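Long-range contacts in uncharacterized protein (Pseudomonas aeruginosa, PDB 4O5P), which is a type VI secretion effector of the Tle1 family, a phospholipase that probably hydrolyses membrane phospholipids with an alpha/beta-hydrolase catalytic domain: residues C61-F71 / K223-Y234; A93-G101 / E416-P424. One frame throughout, in Å; residues are numbered along the deposited sequence.

Interaction 1 (C61-F71 / K223-Y234); sequences CCKAIHITLGF and KPHILAMRLYIY
Strands 62-71 and 225-234 are parallel neighbours in the central sheet of the alpha/beta-hydrolase fold. Ten backbone hydrogen bonds join them, from His225 N to Cys61 O at one end to Phe71 N and Tyr234 O at the other. The register slips by one residue at Leu227, a beta bulge: Lys63 O receives Leu227 N, and Ile65 N then turns to Ala228 O.

His66, Thr68, Tyr232 and Tyr234 line one face. The imidazole of His66 and the phenol of Tyr232 meet rim to rim, their planes 24° apart. His66 ND1 and Tyr232 OH form a hydrogen bond of 2.8 Å, and either could be the donor. Tyr232 CG lies beside its own backbone N (chi1 -45°), and the ring runs back along the sheet to reach the histidine. Arg230 CB packs by the His66 ring on this same face, but its guanidinium leads off to a salt bridge with Asp37 and a hydrogen bond with Ser273. Thr68 CG2 presses on Tyr234 CE2 at 3.3 Å. A water links Tyr234 OH (2.6 Å) with Thr68 OG1, to which it donates a longer bond of 3.2 Å.

The other face is largely apolar. Ile67 CD1 touches the selenomethionine methyl Met229 CE at 3.6 Å. Leu231 lies alongside Ile67, with CD2 3.6 Å from Ile67 CB. Leu69 CB meets Ile233 CD1, also at 3.6 Å. Helices 139-162 and 238-254 cover this face.

Strand 225-236 leads into a sequence that fits a nucleophile elbow. The His66-Tyr232 bond satisfies two buried polar atoms and limits rotation of both rings.

Interaction 2 (A93-G101 / E416-P424); sequences ARLIHASIG and EAGAPLQVP
Two backbone hydrogen bonds join the residues just after helix 91-97 to the loop after helix 403-416. Gln422 N gives a 2.7 Å bond to Ala98 O, and Ile100 N gives a nearly straight one (176°) of 2.8 Å to Pro420 O. They flank Leu421 and Ser99, forming a single beta bridge. Pro420 is the centre of an inverse gamma turn.

One side-chain bond crosses the contact, and it is weak. Gln422 has CG beside its backbone N (chi1 -53°), and the extended chain beyond CG passes alongside Ala98 O, with CG 3.2 Å from that oxygen. Its amide NE2 then reaches Ser99 O at 3.3 Å, an oxygen that also receives a bond from Lys113. Within its own segment, Ser99 OG turns back to Leu95 O at 2.7 Å, in the last turn of the helix.

Van der Waals contacts fill in around these bonds. Leu421 CD2 rests on Ser99 OG at 3.4 Å. The apolar pair is Ile100 CB with Pro420 CB at 4.1 Å. Pro420 also packs on His66 and Thr68 of the central sheet.

Ala98 O and Ile100 N, just past the helix end, thus find partners in the loop, and a mostly buried junction is pinned chiefly by main-chain bonds.

From the N terminus, strand 62-71 comes first and helix 91-97 follows. Strand 225-236 then returns beside the first strand, and interaction 1 closes a loop of 151 residues that is about half helix. The chain continues through later strands of the sheet and helix 403-416 before interaction 2 closes a loop of 314 residues. The segments alternate, so the two loops cross rather than nest. The centres of interactions 1 and 2 are about 14 Å apart. They touch directly where the loop of interaction 2 lies against the tyrosines of interaction 1: Ala419 CB is 3.5 Å from Tyr234 OH. Together they tie the loop and helix 91-97 to one face of the central sheet.

Interaction 1 (C61-F71 / K223-Y234)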
ATOM      1  N   CYS A  61      36.309  18.136   0.310  1.00 43.17           N
ATOM      2  CA  CYS A  61      37.096  17.213  -0.509  1.00 37.66           C
ATOM      3  C   CYS A  61      36.251  16.159  -1.237  1.00 41.18           C
ATOM      4  O   CYS A  61      36.358  16.003  -2.455  1.00 37.62           O
ATOM      5  CB  CYS A  61      38.172  16.531   0.329  1.00 37.64           C
ATOM      6  SG  CYS A  61      37.586  15.801   1.861  1.00 63.96           S
ATOM      7  N   CYS A  62      35.425  15.429  -0.492  1.00 37.19           N
ATOM      8  CA  CYS A  62      34.550  14.423  -1.092  1.00 35.44           C
ATOM      9  C   CYS A  62      33.180  14.435  -0.422  1.00 39.39           C
ATOM     10  O   CYS A  62      33.019  15.036   0.644  1.00 36.75           O
ATOM     11  CB  CYS A  62      35.184  13.041  -0.967  1.00 41.07           C
ATOM     12  SG  CYS A  62      36.287  12.883   0.455  1.00 51.30           S
ATOM     13  N   LYS A  63      32.194  13.792  -1.055  1.00 34.40           N
ATOM     14  CA  LYS A  63      30.878  13.619  -0.433  1.00 31.95           C
ATOM     15  C   LYS A  63      30.118  12.429  -1.010  1.00 29.25           C
ATOM     16  O   LYS A  63      30.194  12.153  -2.206  1.00 28.83           O
ATOM     17  CB  LYS A  63      30.037  14.897  -0.558  1.00 36.12           C
ATOM     18  CG  LYS A  63      29.681  15.288  -1.986  1.00 32.09           C
ATOM     19  CD  LYS A  63      28.912  16.608  -2.050  1.00 32.34           C
ATOM     20  CE  LYS A  63      28.442  16.878  -3.481  1.00 30.12           C
ATOM     21  NZ  LYS A  63      27.997  18.278  -3.714  1.00 31.62           N
ATOM     22  N   ALA A  64      29.390  11.713  -0.158  1.00 30.31           N
ATOM     23  CA  ALA A  64      28.439  10.733  -0.667  1.00 25.80           C
ATOM     24  C   ALA A  64      27.142  11.467  -0.954  1.00 24.88           C
ATOM     25  O   ALA A  64      26.912  12.569  -0.437  1.00 28.45           O
ATOM     26  CB  ALA A  64      28.221   9.623   0.328  1.00 27.49           C
ATOM     27  N   ILE A  65      26.304  10.884  -1.801  1.00 21.42           N
ATOM     28  CA  ILE A  65      24.981  11.450  -2.027  1.00 21.20           C
ATOM     29  C   ILE A  65      23.987  10.625  -1.224  1.00 22.80           C
ATOM     30  O   ILE A  65      23.887   9.411  -1.420  1.00 21.59           O
ATOM     31  CB  ILE A  65      24.614  11.453  -3.528  1.00 21.76           C
ATOM     32  CG1 ILE A  65      25.748  12.103  -4.321  1.00 19.59           C
ATOM     33  CG2 ILE A  65      23.288  12.192  -3.771  1.00 17.10           C
ATOM     34  CD1 ILE A  65      25.498  12.168  -5.786  1.00 27.20           C
ATOM     35  N   HIS A  66      23.286  11.273  -0.298  1.00 20.57           N
ATOM     36  CA  HIS A  66      22.362  10.560   0.580  1.00 20.35           C
ATOM     37  C   HIS A  66      20.951  10.951   0.178  1.00 20.64           C
ATOM     38  O   HIS A  66      20.622  12.142   0.131  1.00 19.72           O
ATOM     39  CB  HIS A  66      22.621  10.904   2.056  1.00 21.30           C
ATOM     40  CG  HIS A  66      23.931  10.397   2.588  1.00 20.30           C
ATOM     41  ND1 HIS A  66      24.072   9.150   3.169  1.00 24.06           N
ATOM     42  CD2 HIS A  66      25.150  10.985   2.662  1.00 24.11           C
ATOM     43  CE1 HIS A  66      25.322   8.989   3.563  1.00 27.47           C
ATOM     44  NE2 HIS A  66      25.996  10.090   3.274  1.00 25.25           N
ATOM     45  N   ILE A  67      20.124   9.950  -0.130  1.00 18.41           N
ATOM     46  CA  ILE A  67      18.809  10.216  -0.704  1.00 16.79           C
ATOM     47  C   ILE A  67      17.705   9.496   0.054  1.00 17.78           C
ATOM     48  O   ILE A  67      17.711   8.273   0.149  1.00 16.16           O
ATOM     49  CB  ILE A  67      18.726   9.746  -2.158  1.00 16.07           C
ATOM     50  CG1 ILE A  67      19.805  10.415  -3.020  1.00 20.06           C
ATOM     51  CG2 ILE A  67      17.334  10.002  -2.727  1.00 21.27           C
ATOM     52  CD1 ILE A  67      20.047   9.699  -4.345  1.00 21.58           C
ATOM     53  N   THR A  68      16.752  10.259   0.576  1.00 18.78           N
ATOM     54  CA  THR A  68      15.533   9.681   1.144  1.00 14.98           C
ATOM     55  C   THR A  68      14.380   9.772   0.135  1.00 17.98           C
ATOM     56  O   THR A  68      14.143  10.841  -0.447  1.00 19.43           O
ATOM     57  CB  THR A  68      15.132  10.408   2.434  1.00 17.04           C
ATOM     58  OG1 THR A  68      16.218  10.371   3.374  1.00 17.76           O
ATOM     59  CG2 THR A  68      13.907   9.758   3.056  1.00 15.05           C
ATOM     60  N   LEU A  69      13.663   8.658  -0.054  1.00 17.65           N
ATOM     61  CA  LEU A  69      12.488   8.570  -0.923  1.00 15.02           C
ATOM     62  C   LEU A  69      11.306   7.969  -0.140  1.00 15.75           C
ATOM     63  O   LEU A  69      11.417   6.885   0.408  1.00 19.14           O
ATOM     64  CB  LEU A  69      12.814   7.677  -2.124  1.00 16.03           C
ATOM     65  CG  LEU A  69      11.786   7.464  -3.229  1.00 21.76           C
ATOM     66  CD1 LEU A  69      11.266   8.795  -3.705  1.00 22.98           C
ATOM     67  CD2 LEU A  69      12.400   6.708  -4.411  1.00 20.63           C
ATOM     68  N   GLY A  70      10.188   8.681  -0.073  1.00 12.38           N
ATOM     69  CA  GLY A  70       9.017   8.194   0.639  1.00 18.76           C
ATOM     70  C   GLY A  70       7.842   8.022  -0.306  1.00 17.88           C
ATOM     71  O   GLY A  70       7.430   8.982  -0.961  1.00 18.67           O
ATOM     72  N   PHE A  71       7.322   6.794  -0.388  1.00 16.70           N
ATOM     73  CA  PHE A  71       6.130   6.485  -1.163  1.00 15.67           C
ATOM     74  C   PHE A  71       4.949   6.330  -0.200  1.00 16.77           C
ATOM     75  O   PHE A  71       4.874   5.349   0.582  1.00 14.12           O
ATOM     76  CB  PHE A  71       6.299   5.167  -1.917  1.00 16.15           C
ATOM     77  CG  PHE A  71       7.432   5.148  -2.910  1.00 14.48           C
ATOM     78  CD1 PHE A  71       7.240   5.601  -4.203  1.00 15.75           C
ATOM     79  CD2 PHE A  71       8.667   4.613  -2.568  1.00 16.73           C
ATOM     80  CE1 PHE A  71       8.261   5.560  -5.134  1.00 15.95           C
ATOM     81  CE2 PHE A  71       9.696   4.553  -3.494  1.00 17.78           C
ATOM     82  CZ  PHE A  71       9.490   5.029  -4.782  1.00 20.90           C
ATOM     83  N   LYS A 223      37.086  18.916  -7.305  1.00 27.75           N
ATOM     84  CA  LYS A 223      36.490  18.575  -6.015  1.00 27.52           C
ATOM     85  C   LYS A 223      35.116  19.233  -5.900  1.00 32.40           C
ATOM     86  O   LYS A 223      34.901  20.309  -6.447  1.00 34.47           O
ATOM     87  CB  LYS A 223      37.423  18.991  -4.873  1.00 32.82           C
ATOM     88  CG  LYS A 223      38.786  18.265  -4.889  1.00 30.09           C
ATOM     89  CD  LYS A 223      39.720  18.745  -3.760  1.00 34.08           C
ATOM     90  CE  LYS A 223      40.224  20.178  -3.968  1.00 31.83           C
ATOM     91  NZ  LYS A 223      41.546  20.264  -4.677  1.00 35.39           N
ATOM     92  N   PRO A 224      34.168  18.587  -5.196  1.00 37.01           N
ATOM     93  CA  PRO A 224      34.281  17.365  -4.389  1.00 31.18           C
ATOM     94  C   PRO A 224      34.295  16.078  -5.221  1.00 32.22           C
ATOM     95  O   PRO A 224      33.615  16.018  -6.252  1.00 31.78           O
ATOM     96  CB  PRO A 224      33.007  17.400  -3.519  1.00 32.99           C
ATOM     97  CG  PRO A 224      32.290  18.718  -3.872  1.00 35.19           C
ATOM     98  CD  PRO A 224      32.786  19.091  -5.220  1.00 34.06           C
ATOM     99  N   HIS A 225      35.054  15.071  -4.784  1.00 24.58           N
ATOM    100  CA  HIS A 225      34.978  13.747  -5.401  1.00 31.53           C
ATOM    101  C   HIS A 225      33.665  13.064  -4.996  1.00 31.07           C
ATOM    102  O   HIS A 225      33.457  12.784  -3.819  1.00 29.37           O
ATOM    103  CB  HIS A 225      36.151  12.856  -4.969  1.00 28.97           C
ATOM    104  CG  HIS A 225      37.453  13.188  -5.631  1.00 39.86           C
ATOM    105  ND1 HIS A 225      37.825  14.477  -5.952  1.00 39.29           N
ATOM    106  CD2 HIS A 225      38.486  12.397  -6.006  1.00 45.11           C
ATOM    107  CE1 HIS A 225      39.028  14.465  -6.502  1.00 37.45           C
ATOM    108  NE2 HIS A 225      39.451  13.215  -6.546  1.00 44.96           N
ATOM    109  N   ILE A 226      32.795  12.791  -5.971  1.00 30.62           N
ATOM    110  CA  ILE A 226      31.532  12.105  -5.708  1.00 27.92           C
ATOM    111  C   ILE A 226      31.761  10.617  -5.499  1.00 25.84           C
ATOM    112  O   ILE A 226      32.248   9.931  -6.395  1.00 24.80           O
ATOM    113  CB  ILE A 226      30.516  12.335  -6.844  1.00 31.49           C
ATOM    114  CG1 ILE A 226      30.345  13.827  -7.108  1.00 30.91           C
ATOM    115  CG2 ILE A 226      29.178  11.713  -6.497  1.00 27.42           C
ATOM    116  CD1 ILE A 226      30.064  14.633  -5.863  1.00 28.29           C
ATOM    117  N   LEU A 227      31.385  10.116  -4.324  1.00 26.55           N
ATOM    118  CA  LEU A 227      31.805   8.789  -3.895  1.00 24.95           C
ATOM    119  C   LEU A 227      30.789   7.674  -4.090  1.00 24.94           C
ATOM    120  O   LEU A 227      31.142   6.581  -4.545  1.00 25.48           O
ATOM    121  CB  LEU A 227      32.207   8.824  -2.425  1.00 26.39           C
ATOM    122  CG  LEU A 227      33.503   9.563  -2.118  1.00 28.58           C
ATOM    123  CD1 LEU A 227      33.767   9.551  -0.631  1.00 32.85           C
ATOM    124  CD2 LEU A 227      34.647   8.913  -2.877  1.00 29.84           C
ATOM    125  N   ALA A 228      29.541   7.922  -3.702  1.00 21.35           N
ATOM    126  CA  ALA A 228      28.544   6.855  -3.710  1.00 21.08           C
ATOM    127  C   ALA A 228      27.145   7.407  -3.621  1.00 20.81           C
ATOM    128  O   ALA A 228      26.937   8.613  -3.428  1.00 19.61           O
ATOM    129  CB  ALA A 228      28.776   5.872  -2.545  1.00 21.09           C
HETATM  130  N   MSE A 229      26.191   6.493  -3.746  1.00 18.70           N
HETATM  131  CA  MSE A 229      24.795   6.813  -3.571  1.00 19.26           C
HETATM  132  C   MSE A 229      24.180   5.864  -2.573  1.00 16.86           C
HETATM  133  O   MSE A 229      24.212   4.654  -2.758  1.00 16.39           O
HETATM  134  CB  MSE A 229      24.073   6.732  -4.901  1.00 16.74           C
HETATM  135  CG  MSE A 229      24.455   7.909  -5.749  1.00 19.87           C
HETATM  136 SE   MSE A 229      23.511   8.169  -7.353  0.56 31.40          SE
HETATM  137  CE  MSE A 229      21.661   7.662  -6.841  1.00 15.20           C
ATOM    138  N   ARG A 230      23.617   6.443  -1.517  1.00 18.28           N
ATOM    139  CA  ARG A 230      23.108   5.691  -0.384  1.00 17.79           C
ATOM    140  C   ARG A 230      21.647   6.065  -0.191  1.00 18.14           C
ATOM    141  O   ARG A 230      21.327   7.250  -0.043  1.00 14.88           O
ATOM    142  CB  ARG A 230      23.918   6.047   0.857  1.00 19.63           C
ATOM    143  CG  ARG A 230      25.420   5.891   0.670  1.00 19.64           C
ATOM    144  CD  ARG A 230      25.767   4.454   0.389  1.00 23.72           C
ATOM    145  NE  ARG A 230      27.196   4.235   0.151  1.00 22.54           N
ATOM    146  CZ  ARG A 230      27.687   3.129  -0.402  1.00 23.11           C
ATOM    147  NH1 ARG A 230      26.869   2.144  -0.766  1.00 21.33           N
ATOM    148  NH2 ARG A 230      28.992   2.998  -0.585  1.00 27.77           N
ATOM    149  N   LEU A 231      20.766   5.060  -0.204  1.00 18.91           N
ATOM    150  CA  LEU A 231      19.320   5.307  -0.252  1.00 19.96           C
ATOM    151  C   LEU A 231      18.615   4.926   1.050  1.00 18.99           C
ATOM    152  O   LEU A 231      18.922   3.908   1.653  1.00 17.18           O
ATOM    153  CB  LEU A 231      18.665   4.538  -1.404  1.00 16.63           C
ATOM    154  CG  LEU A 231      19.060   4.869  -2.847  1.00 20.16           C
ATOM    155  CD1 LEU A 231      18.040   4.348  -3.818  1.00 16.90           C
ATOM    156  CD2 LEU A 231      19.227   6.340  -3.034  1.00 22.44           C
ATOM    157  N   TYR A 232      17.672   5.763   1.465  1.00 18.45           N
ATOM    158  CA  TYR A 232      16.811   5.515   2.613  1.00 18.09           C
ATOM    159  C   TYR A 232      15.397   5.655   2.067  1.00 19.15           C
ATOM    160  O   TYR A 232      15.031   6.711   1.533  1.00 15.74           O
ATOM    161  CB  TYR A 232      17.116   6.520   3.731  1.00 18.26           C
ATOM    162  CG  TYR A 232      18.611   6.662   3.921  1.00 19.30           C
ATOM    163  CD1 TYR A 232      19.348   7.535   3.123  1.00 19.56           C
ATOM    164  CD2 TYR A 232      19.293   5.883   4.846  1.00 17.06           C
ATOM    165  CE1 TYR A 232      20.712   7.645   3.257  1.00 21.94           C
ATOM    166  CE2 TYR A 232      20.672   5.988   4.983  1.00 22.22           C
ATOM    167  CZ  TYR A 232      21.366   6.873   4.191  1.00 20.92           C
ATOM    168  OH  TYR A 232      22.732   6.991   4.315  1.00 24.32           O
ATOM    169  N   ILE A 233      14.621   4.574   2.156  1.00 18.75           N
ATOM    170  CA  ILE A 233      13.349   4.467   1.430  1.00 17.66           C
ATOM    171  C   ILE A 233      12.237   4.096   2.410  1.00 17.19           C
ATOM    172  O   ILE A 233      12.375   3.118   3.138  1.00 16.78           O
ATOM    173  CB  ILE A 233      13.408   3.342   0.354  1.00 15.79           C
ATOM    174  CG1 ILE A 233      14.661   3.458  -0.537  1.00 19.57           C
ATOM    175  CG2 ILE A 233      12.135   3.321  -0.488  1.00 16.18           C
ATOM    176  CD1 ILE A 233      14.619   4.566  -1.555  1.00 15.06           C
ATOM    177  N   TYR A 234      11.147   4.861   2.435  1.00 14.67           N
ATOM    178  CA  TYR A 234      10.034   4.575   3.339  1.00 13.29           C
ATOM    179  C   TYR A 234       8.783   4.367   2.484  1.00 16.41           C
ATOM    180  O   TYR A 234       8.564   5.109   1.529  1.00 13.01           O
ATOM    181  CB  TYR A 234       9.805   5.739   4.329  1.00 15.70           C
ATOM    182  CG  TYR A 234      11.055   6.212   5.063  1.00 17.24           C
ATOM    183  CD1 TYR A 234      11.740   5.370   5.928  1.00 20.56           C
ATOM    184  CD2 TYR A 234      11.534   7.506   4.890  1.00 22.28           C
ATOM    185  CE1 TYR A 234      12.880   5.796   6.594  1.00 15.71           C
ATOM    186  CE2 TYR A 234      12.667   7.947   5.555  1.00 22.03           C
ATOM    187  CZ  TYR A 234      13.329   7.091   6.405  1.00 17.92           C
ATOM    188  OH  TYR A 234      14.459   7.528   7.048  1.00 15.93           O
TER
HETATM  189  O   HOH W   1      15.242   9.906   6.411  1.00 16.78           O

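Interaction 2 (A93-G101 / E416-P424)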
ATOM      1  N   ALA A  93       4.771  10.499   5.443  1.00 19.90           N
ATOM      2  CA  ALA A  93       4.877  11.943   5.301  1.00 20.23           C
ATOM      3  C   ALA A  93       5.569  12.523   6.524  1.00 21.90           C
ATOM      4  O   ALA A  93       6.397  13.423   6.400  1.00 18.20           O
ATOM      5  CB  ALA A  93       3.514  12.572   5.090  1.00 18.47           C
ATOM      6  N   ARG A  94       5.249  11.991   7.704  1.00 19.10           N
ATOM      7  CA  ARG A  94       5.913  12.427   8.931  1.00 21.06           C
ATOM      8  C   ARG A  94       7.425  12.209   8.866  1.00 22.56           C
ATOM      9  O   ARG A  94       8.192  13.109   9.190  1.00 20.90           O
ATOM     10  CB  ARG A  94       5.276  11.766  10.167  1.00 18.31           C
ATOM     11  CG  ARG A  94       3.877  12.306  10.464  1.00 17.38           C
ATOM     12  CD  ARG A  94       3.107  11.461  11.466  1.00 18.53           C
ATOM     13  NE  ARG A  94       1.676  11.726  11.335  1.00 19.20           N
ATOM     14  CZ  ARG A  94       0.996  12.584  12.096  1.00 22.65           C
ATOM     15  NH1 ARG A  94       1.604  13.241  13.078  1.00 21.45           N
ATOM     16  NH2 ARG A  94      -0.301  12.760  11.899  1.00 21.20           N
ATOM     17  N   LEU A  95       7.852  11.040   8.394  1.00 20.66           N
ATOM     18  CA  LEU A  95       9.277  10.731   8.278  1.00 17.41           C
ATOM     19  C   LEU A  95       9.993  11.576   7.224  1.00 20.47           C
ATOM     20  O   LEU A  95      11.187  11.888   7.377  1.00 18.69           O
ATOM     21  CB  LEU A  95       9.470   9.244   7.971  1.00 19.75           C
ATOM     22  CG  LEU A  95       9.133   8.333   9.145  1.00 25.93           C
ATOM     23  CD1 LEU A  95       9.104   6.879   8.701  1.00 21.77           C
ATOM     24  CD2 LEU A  95      10.141   8.556  10.281  1.00 20.97           C
ATOM     25  N   ILE A  96       9.263  11.935   6.162  1.00 20.10           N
ATOM     26  CA  ILE A  96       9.791  12.845   5.150  1.00 18.71           C
ATOM     27  C   ILE A  96       9.942  14.278   5.709  1.00 18.94           C
ATOM     28  O   ILE A  96      10.965  14.922   5.502  1.00 19.73           O
ATOM     29  CB  ILE A  96       8.933  12.811   3.871  1.00 20.50           C
ATOM     30  CG1 ILE A  96       9.122  11.468   3.149  1.00 15.90           C
ATOM     31  CG2 ILE A  96       9.312  13.959   2.941  1.00 18.33           C
ATOM     32  CD1 ILE A  96      10.551  11.250   2.659  1.00 17.36           C
ATOM     33  N   HIS A  97       8.933  14.759   6.431  1.00 18.72           N
ATOM     34  CA  HIS A  97       9.000  16.053   7.096  1.00 19.24           C
ATOM     35  C   HIS A  97      10.224  16.136   8.019  1.00 24.99           C
ATOM     36  O   HIS A  97      10.860  17.181   8.119  1.00 22.03           O
ATOM     37  CB  HIS A  97       7.753  16.287   7.957  1.00 21.95           C
ATOM     38  CG  HIS A  97       6.469  16.326   7.192  1.00 23.16           C
ATOM     39  ND1 HIS A  97       5.238  16.174   7.800  1.00 23.73           N
ATOM     40  CD2 HIS A  97       6.216  16.521   5.877  1.00 24.51           C
ATOM     41  CE1 HIS A  97       4.286  16.273   6.890  1.00 21.70           C
ATOM     42  NE2 HIS A  97       4.853  16.472   5.715  1.00 22.84           N
ATOM     43  N   ALA A  98      10.526  15.033   8.706  1.00 22.57           N
ATOM     44  CA  ALA A  98      11.652  14.966   9.647  1.00 23.80           C
ATOM     45  C   ALA A  98      12.966  14.552   8.993  1.00 23.65           C
ATOM     46  O   ALA A  98      13.986  14.390   9.679  1.00 23.57           O
ATOM     47  CB  ALA A  98      11.330  14.009  10.794  1.00 24.54           C
ATOM     48  N   SER A  99      12.943  14.357   7.679  1.00 22.23           N
ATOM     49  CA  SER A  99      14.156  14.023   6.942  1.00 20.66           C
ATOM     50  C   SER A  99      14.881  15.279   6.435  1.00 19.59           C
ATOM     51  O   SER A  99      14.258  16.286   6.094  1.00 23.41           O
ATOM     52  CB  SER A  99      13.854  13.073   5.773  1.00 20.76           C
ATOM     53  OG  SER A  99      13.632  11.737   6.216  1.00 17.35           O
ATOM     54  N   ILE A 100      16.202  15.205   6.394  1.00 23.16           N
ATOM     55  CA  ILE A 100      17.032  16.291   5.881  1.00 22.11           C
ATOM     56  C   ILE A 100      17.095  16.197   4.353  1.00 20.54           C
ATOM     57  O   ILE A 100      17.069  15.097   3.803  1.00 21.29           O
ATOM     58  CB  ILE A 100      18.442  16.178   6.495  1.00 24.68           C
ATOM     59  CG1 ILE A 100      18.348  16.267   8.022  1.00 22.37           C
ATOM     60  CG2 ILE A 100      19.394  17.229   5.927  1.00 25.47           C
ATOM     61  CD1 ILE A 100      19.570  15.710   8.749  1.00 27.73           C
ATOM     62  N   GLY A 101      17.156  17.334   3.663  1.00 25.26           N
ATOM     63  CA  GLY A 101      17.290  17.327   2.213  1.00 23.95           C
ATOM     64  C   GLY A 101      16.485  18.409   1.521  1.00 27.44           C
ATOM     65  O   GLY A 101      16.160  18.302   0.336  1.00 29.89           O
ATOM     66  N   GLU A 416      19.076   4.392  13.370  1.00 23.63           N
ATOM     67  CA  GLU A 416      20.133   3.456  13.707  1.00 24.57           C
ATOM     68  C   GLU A 416      20.874   3.076  12.452  1.00 24.27           C
ATOM     69  O   GLU A 416      22.067   2.755  12.500  1.00 22.55           O
ATOM     70  CB  GLU A 416      19.549   2.176  14.308  1.00 22.06           C
ATOM     71  CG  GLU A 416      19.996   1.837  15.717  1.00 33.21           C
ATOM     72  CD  GLU A 416      21.494   1.953  15.929  0.58 28.75           C
ATOM     73  OE1 GLU A 416      21.965   3.075  16.207  0.47 27.74           O
ATOM     74  OE2 GLU A 416      22.197   0.925  15.833  0.69 34.60           O
ATOM     75  N   ALA A 417      20.170   3.102  11.321  1.00 21.93           N
ATOM     76  CA  ALA A 417      20.763   2.586  10.093  1.00 23.45           C
ATOM     77  C   ALA A 417      21.474   3.682   9.315  1.00 19.11           C
ATOM     78  O   ALA A 417      22.019   3.439   8.236  1.00 25.15           O
ATOM     79  CB  ALA A 417      19.703   1.878   9.234  1.00 21.06           C
ATOM     80  N   GLY A 418      21.478   4.887   9.868  1.00 23.50           N
ATOM     81  CA  GLY A 418      22.237   5.984   9.287  1.00 25.40           C
ATOM     82  C   GLY A 418      21.411   6.997   8.507  1.00 23.86           C
ATOM     83  O   GLY A 418      21.962   7.809   7.773  1.00 20.99           O
ATOM     84  N   ALA A 419      20.092   6.973   8.681  1.00 24.39           N
ATOM     85  CA  ALA A 419      19.202   7.889   7.945  1.00 21.25           C
ATOM     86  C   ALA A 419      19.396   9.373   8.286  1.00 24.75           C
ATOM     87  O   ALA A 419      19.579   9.729   9.451  1.00 25.24           O
ATOM     88  CB  ALA A 419      17.734   7.483   8.143  1.00 22.34           C
ATOM     89  N   PRO A 420      19.346  10.248   7.261  1.00 22.25           N
ATOM     90  CA  PRO A 420      19.519  11.684   7.493  1.00 23.22           C
ATOM     91  C   PRO A 420      18.274  12.265   8.130  1.00 23.02           C
ATOM     92  O   PRO A 420      17.474  12.915   7.442  1.00 23.31           O
ATOM     93  CB  PRO A 420      19.703  12.252   6.075  1.00 25.59           C
ATOM     94  CG  PRO A 420      20.077  11.071   5.228  1.00 24.28           C
ATOM     95  CD  PRO A 420      19.281   9.939   5.823  1.00 25.67           C
ATOM     96  N   LEU A 421      18.112  12.029   9.431  1.00 19.55           N
ATOM     97  CA  LEU A 421      16.897  12.439  10.135  1.00 17.96           C
ATOM     98  C   LEU A 421      17.136  13.602  11.095  1.00 23.09           C
ATOM     99  O   LEU A 421      18.169  13.667  11.774  1.00 25.59           O
ATOM    100  CB  LEU A 421      16.305  11.247  10.900  1.00 20.17           C
ATOM    101  CG  LEU A 421      15.583  10.205  10.055  1.00 21.29           C
ATOM    102  CD1 LEU A 421      15.200   8.964  10.863  1.00 20.62           C
ATOM    103  CD2 LEU A 421      14.338  10.854   9.410  1.00 19.96           C
ATOM    104  N   GLN A 422      16.187  14.528  11.153  1.00 24.34           N
ATOM    105  CA  GLN A 422      16.257  15.590  12.147  1.00 26.14           C
ATOM    106  C   GLN A 422      16.053  14.982  13.535  1.00 31.00           C
ATOM    107  O   GLN A 422      15.437  13.915  13.671  1.00 26.55           O
ATOM    108  CB  GLN A 422      15.191  16.650  11.875  1.00 26.04           C
ATOM    109  CG  GLN A 422      15.204  17.210  10.440  1.00 27.32           C
ATOM    110  CD  GLN A 422      13.904  17.886  10.070  1.00 29.57           C
ATOM    111  OE1 GLN A 422      13.102  18.221  10.943  1.00 28.77           O
ATOM    112  NE2 GLN A 422      13.676  18.081   8.768  1.00 28.97           N
ATOM    113  N   VAL A 423      16.580  15.642  14.564  1.00 29.53           N
ATOM    114  CA  VAL A 423      16.269  15.250  15.939  1.00 31.66           C
ATOM    115  C   VAL A 423      15.551  16.405  16.608  1.00 28.98           C
ATOM    116  O   VAL A 423      15.552  17.520  16.080  1.00 31.94           O
ATOM    117  CB  VAL A 423      17.541  14.912  16.744  1.00 30.79           C
ATOM    118  CG1 VAL A 423      18.380  13.892  15.996  1.00 30.52           C
ATOM    119  CG2 VAL A 423      18.352  16.181  17.014  1.00 31.07           C
ATOM    120  N   PRO A 424      14.897  16.144  17.748  1.00 31.03           N
ATOM    121  CA  PRO A 424      14.499  17.291  18.564  1.00 33.73           C
ATOM    122  C   PRO A 424      15.744  17.975  19.134  1.00 30.61           C
ATOM    123  O   PRO A 424      15.700  19.187  19.318  1.00 37.83           O
ATOM    124  CB  PRO A 424      13.666  16.659  19.686  1.00 31.51           C
ATOM    125  CG  PRO A 424      13.972  15.193  19.640  1.00 33.75           C
ATOM    126  CD  PRO A 424      14.306  14.883  18.226  1.00 33.59           C
TER